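Local coordinates for protein alpha-glucosidase (Pseudoalteromonas sp. K8, PDB 5HQA) that hydrolyses alpha-glucosides as a calcium-binding glycoside hydrolase of family 97 whose activity is stimulated by chloride, at residues 424-428 with 429-433; 517-520 with 521-525. One frame throughout, in Å; residues are numbered along the deposited sequence.

Contact 1. Residues 424-428 with 429-433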
loop_
_atom_site.group_PDB
_atom_site.type_symbol
_atom_site.label_atom_id
_atom_site.label_comp_id
_atom_site.label_asym_id
_atom_site.label_seq_id
_atom_site.Cartn_x
_atom_site.Cartn_y
_atom_site.Cartn_z
ATOM N N LYS A 424 -14.547 8.229 -5.634
ATOM C CA LYS A 424 -15.295 8.563 -6.841
ATOM C C LYS A 424 -15.853 9.979 -6.774
ATOM O O LYS A 424 -15.858 10.700 -7.780
ATOM C CB LYS A 424 -16.429 7.564 -7.051
ATOM C CG LYS A 424 -16.015 6.198 -7.559
ATOM C CD LYS A 424 -17.229 5.292 -7.490
ATOM C CE LYS A 424 -17.145 4.121 -8.423
ATOM N NZ LYS A 424 -18.355 3.262 -8.257
ATOM N N LEU A 425 -16.354 10.386 -5.609
ATOM C CA LEU A 425 -16.828 11.759 -5.467
ATOM C C LEU A 425 -15.677 12.750 -5.611
ATOM O O LEU A 425 -15.820 13.787 -6.273
ATOM C CB LEU A 425 -17.537 11.940 -4.126
ATOM C CG LEU A 425 -18.154 13.320 -3.898
ATOM C CD1 LEU A 425 -19.165 13.630 -4.986
ATOM C CD2 LEU A 425 -18.813 13.386 -2.533
ATOM N N ALA A 426 -14.521 12.440 -5.014
ATOM C CA ALA A 426 -13.350 13.299 -5.180
ATOM C C ALA A 426 -12.981 13.454 -6.650
ATOM O O ALA A 426 -12.628 14.554 -7.100
ATOM C CB ALA A 426 -12.169 12.736 -4.388
ATOM N N ALA A 427 -13.067 12.365 -7.420
ATOM C CA ALA A 427 -12.709 12.425 -8.833
ATOM C C ALA A 427 -13.605 13.384 -9.604
ATOM O O ALA A 427 -13.147 14.027 -10.554
ATOM C CB ALA A 427 -12.769 11.032 -9.454
ATOM N N LYS A 428 -14.878 13.505 -9.216
ATOM C CA LYS A 428 -15.740 14.479 -9.881
ATOM C C LYS A 428 -15.274 15.911 -9.653
ATOM O O LYS A 428 -15.653 16.798 -10.424
ATOM C CB LYS A 428 -17.183 14.336 -9.404
ATOM C CG LYS A 428 -17.835 13.023 -9.789
ATOM C CD LYS A 428 -19.272 12.964 -9.292
ATOM C CE LYS A 428 -19.999 11.751 -9.851
ATOM N NZ LYS A 428 -19.282 10.476 -9.559
ATOM N N HIS A 429 -14.474 16.156 -8.613
ATOM C CA HIS A 429 -13.905 17.469 -8.324
ATOM C C HIS A 429 -12.454 17.590 -8.772
ATOM O O HIS A 429 -11.789 18.575 -8.430
ATOM C CB HIS A 429 -14.016 17.764 -6.826
ATOM C CG HIS A 429 -15.424 17.779 -6.327
ATOM N ND1 HIS A 429 -16.112 16.628 -6.010
ATOM C CD2 HIS A 429 -16.286 18.803 -6.116
ATOM C CE1 HIS A 429 -17.333 16.943 -5.614
ATOM N NE2 HIS A 429 -17.461 18.257 -5.663
ATOM N N LYS A 430 -11.959 16.609 -9.531
ATOM C CA LYS A 430 -10.547 16.512 -9.914
ATOM C C LYS A 430 -9.636 16.556 -8.687
ATOM O O LYS A 430 -8.594 17.219 -8.676
ATOM C CB LYS A 430 -10.176 17.582 -10.941
ATOM C CG LYS A 430 -10.867 17.338 -12.291
ATOM C CD LYS A 430 -10.446 18.344 -13.357
ATOM C CE LYS A 430 -11.230 18.143 -14.659
ATOM N NZ LYS A 430 -11.594 16.712 -14.852
ATOM N N ILE A 431 -10.021 15.808 -7.652
ATOM C CA ILE A 431 -9.252 15.692 -6.417
ATOM C C ILE A 431 -8.764 14.255 -6.278
ATOM O O ILE A 431 -9.531 13.309 -6.502
ATOM C CB ILE A 431 -10.093 16.121 -5.201
ATOM C CG1 ILE A 431 -10.359 17.636 -5.261
ATOM C CG2 ILE A 431 -9.427 15.700 -3.888
ATOM C CD1 ILE A 431 -11.309 18.136 -4.197
ATOM N N SER A 432 -7.487 14.096 -5.923
ATOM C CA SER A 432 -6.880 12.807 -5.626
ATOM C C SER A 432 -6.842 12.582 -4.121
ATOM O O SER A 432 -6.756 13.535 -3.341
ATOM C CB SER A 432 -5.463 12.728 -6.195
ATOM O OG SER A 432 -5.508 12.809 -7.610
ATOM N N ILE A 433 -6.877 11.306 -3.722
ATOM C CA ILE A 433 -7.095 10.911 -2.335
ATOM C C ILE A 433 -5.907 10.098 -1.840
ATOM O O ILE A 433 -5.463 9.156 -2.511
ATOM C CB ILE A 433 -8.403 10.115 -2.173
ATOM C CG1 ILE A 433 -9.605 11.007 -2.489
ATOM C CG2 ILE A 433 -8.530 9.564 -0.756
ATOM C CD1 ILE A 433 -9.733 12.210 -1.551
#
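His429 folds back over the last turn of helix 413-428, and its ring ND1 gives its hydrogen to the carbonyl oxygen of Leu425, with 2.9 Å between His429 ND1 and Leu425 O. The oxygen lies at the ring edge, in the ring plane, whereas the donor sits above the Leu425 carbonyl plane. A first torsion with CG anti to the carbonyl carbon (chi1 -60°) turns the ring back toward the helix. CE1 of His429 then rests 3.8 Å from CD1 of Leu425. An alanine here would remove the ring donor and would probably leave Leu425 O with a weaker hold, the bond from Lys428 N being weak, and Leu425 CD1 without its touch on the ring. Next door, Ala426 O is gripped from opposite faces of its plane, by His429 N at 2.9 Å and by Ile431 N, also at 2.9 Å. Together with Lys430 N to Ala427 O at 3.0 Å, the Ile431 bond makes a Schellman motif, with Lys430 at positive phi as its C-prime residue. The turn carries the chain from this helix into strand 432-435 of the parallel sheet, as expected in the TIM-barrel-like catalytic domain. Packing is tightest under Ala426, whose CB lies 3.6 Å from Ile433 CG1 and 4.1 Å from Ile431 CB; Phe374 of helix 363-379 and Val385 of strand 384-388 add to this apolar layer. The solvent side is looser at Lys428, whose chain leads away from the turn. Lys430 is exposed too, but has a cation-pi partner in Trp260.

Contact 2. Residues 517-520 with 521-525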
loop_
_atom_site.group_PDB
_atom_site.type_symbol
_atom_site.label_atom_id
_atom_site.label_comp_id
_atom_site.label_asym_id
_atom_site.label_seq_id
_atom_site.Cartn_x
_atom_site.Cartn_y
_atom_site.Cartn_z
ATOM N N LEU A 517 17.234 8.853 3.302
ATOM C CA LEU A 517 17.270 9.215 1.886
ATOM C C LEU A 517 16.884 8.031 1.004
ATOM O O LEU A 517 16.146 8.187 0.020
ATOM C CB LEU A 517 18.661 9.717 1.511
ATOM C CG LEU A 517 19.158 10.942 2.270
ATOM C CD1 LEU A 517 20.570 11.283 1.833
ATOM C CD2 LEU A 517 18.221 12.113 2.031
ATOM N N ALA A 518 17.377 6.841 1.345
ATOM C CA ALA A 518 17.095 5.653 0.547
ATOM C C ALA A 518 15.599 5.371 0.442
ATOM O O ALA A 518 15.147 4.786 -0.553
ATOM C CB ALA A 518 17.821 4.452 1.149
ATOM N N LEU A 519 14.814 5.774 1.450
ATOM C CA LEU A 519 13.379 5.482 1.436
ATOM C C LEU A 519 12.691 6.025 0.191
ATOM O O LEU A 519 11.678 5.470 -0.247
ATOM C CB LEU A 519 12.706 6.065 2.674
ATOM C CG LEU A 519 13.158 5.513 4.021
ATOM C CD1 LEU A 519 12.360 6.165 5.151
ATOM C CD2 LEU A 519 13.018 3.996 4.049
ATOM N N TYR A 520 13.201 7.120 -0.381
ATOM C CA TYR A 520 12.537 7.724 -1.530
ATOM C C TYR A 520 12.603 6.838 -2.761
ATOM O O TYR A 520 11.818 7.033 -3.696
ATOM C CB TYR A 520 13.143 9.109 -1.825
ATOM C CG TYR A 520 12.718 10.120 -0.785
ATOM C CD1 TYR A 520 11.556 10.861 -0.947
ATOM C CD2 TYR A 520 13.443 10.285 0.382
ATOM C CE1 TYR A 520 11.141 11.760 0.013
ATOM C CE2 TYR A 520 13.033 11.182 1.355
ATOM C CZ TYR A 520 11.882 11.917 1.164
ATOM O OH TYR A 520 11.471 12.802 2.132
ATOM N N VAL A 521 13.527 5.882 -2.796
ATOM C CA VAL A 521 13.579 4.928 -3.886
ATOM C C VAL A 521 13.101 3.546 -3.456
ATOM O O VAL A 521 12.569 2.804 -4.287
ATOM C CB VAL A 521 14.998 4.854 -4.493
ATOM C CG1 VAL A 521 14.980 4.074 -5.817
ATOM C CG2 VAL A 521 15.552 6.258 -4.706
ATOM N N VAL A 522 13.234 3.193 -2.176
ATOM C CA VAL A 522 12.829 1.861 -1.742
ATOM C C VAL A 522 11.312 1.747 -1.634
ATOM O O VAL A 522 10.732 0.732 -2.036
ATOM C CB VAL A 522 13.523 1.505 -0.412
ATOM C CG1 VAL A 522 12.896 0.254 0.191
ATOM C CG2 VAL A 522 15.009 1.296 -0.641
ATOM N N LEU A 523 10.634 2.760 -1.084
ATOM C CA LEU A 523 9.191 2.676 -0.837
ATOM C C LEU A 523 8.458 3.498 -1.888
ATOM O O LEU A 523 8.481 4.732 -1.840
ATOM C CB LEU A 523 8.838 3.161 0.568
ATOM C CG LEU A 523 9.432 2.379 1.739
ATOM C CD1 LEU A 523 8.999 3.029 3.054
ATOM C CD2 LEU A 523 9.019 0.906 1.694
ATOM N N TYR A 524 7.805 2.822 -2.830
ATOM C CA TYR A 524 7.154 3.534 -3.921
ATOM C C TYR A 524 5.904 4.265 -3.431
ATOM O O TYR A 524 5.076 3.698 -2.709
ATOM C CB TYR A 524 6.783 2.581 -5.062
ATOM C CG TYR A 524 5.887 3.302 -6.042
ATOM C CD1 TYR A 524 6.351 4.424 -6.731
ATOM C CD2 TYR A 524 4.562 2.914 -6.230
ATOM C CE1 TYR A 524 5.531 5.127 -7.597
ATOM C CE2 TYR A 524 3.734 3.611 -7.103
ATOM C CZ TYR A 524 4.229 4.715 -7.774
ATOM O OH TYR A 524 3.416 5.410 -8.623
ATOM N N SER A 525 5.763 5.532 -3.844
ATOM C CA SER A 525 4.510 6.265 -3.727
ATOM C C SER A 525 4.521 7.394 -4.742
ATOM O O SER A 525 5.577 8.017 -4.936
ATOM C CB SER A 525 4.316 6.824 -2.315
ATOM O OG SER A 525 3.096 7.539 -2.226
#
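Leu519 and Leu523 meet one turn apart at the end of helix 513-522. The backbone bond between them, Leu523 N to Leu519 O, is 3.0 Å long and nearly straight (166° at the hydrogen), with the donor tilted somewhat from the carbonyl plane. CB of Leu523 comes within 3.7 Å of Leu519 O, so the oxygen has a hydrocarbon neighbour as well as its N-H. Farther out the two side chains run along the same flank, and Leu519 CD2 approaches Leu523 CD1 to 4.3 Å, a light apolar touch. Leu523 is also where the chain leaves helical geometry, so this bond is made by the first residue beyond the helix.

Val521 lies in that same last turn, where a three-residue step joins the four-residue one. Its N donates to Ala518 O at 3.0 Å, a bond of the 3-10 kind, from well above the carbonyl plane. Val522 N reaches the same oxygen, Ala518 O, at 3.0 Å and in the carbonyl plane, the ordinary alpha-helical step; one acceptor thus serves both spacings. Val522 CG2 leans over it, 3.5 Å from Ala518 O. In Val521 the branch CG1 stands anti to the backbone N (chi1 -168°), which leaves CG2 beside that N and 3.6 Å from Tyr520 C.

The whole turn is buried. Leu519, Val522 and Leu523 pack on Ile475 of helix 474-478, while Val521 touches both Phe546 of helix 541-549 and Tyr586 of strand 585-591. Arg572, on strand 567-574, takes up Val521 O, and the Tyr520 hydroxyl bonds Met529 O, tying the helix to strand 527-529.

How the contacts relate
Both contacts end a helix that leads into a strand of the same parallel sheet: contact 1 passes to strand 432-435 and contact 2 toward strand 527-529. They do not touch, with centres about 26 Å apart, yet both have partners on strand 451-454: Ile433 bonds Ile452 through the backbone, and Ser525 bonds Thr453. Contact 1 is partly surface; its backbone cap is supplemented by a histidine ring bond and flanked by exposed lysines. Contact 2 is core throughout, wrapped in aliphatic and aromatic side chains, with an arginine on a helix-end carbonyl, where the catalytic domain meets the C-terminal sheet. The calcium ligand Glu455 lies about 11 Å from Ile433 and 10 Å from Leu523, side chain to side chain.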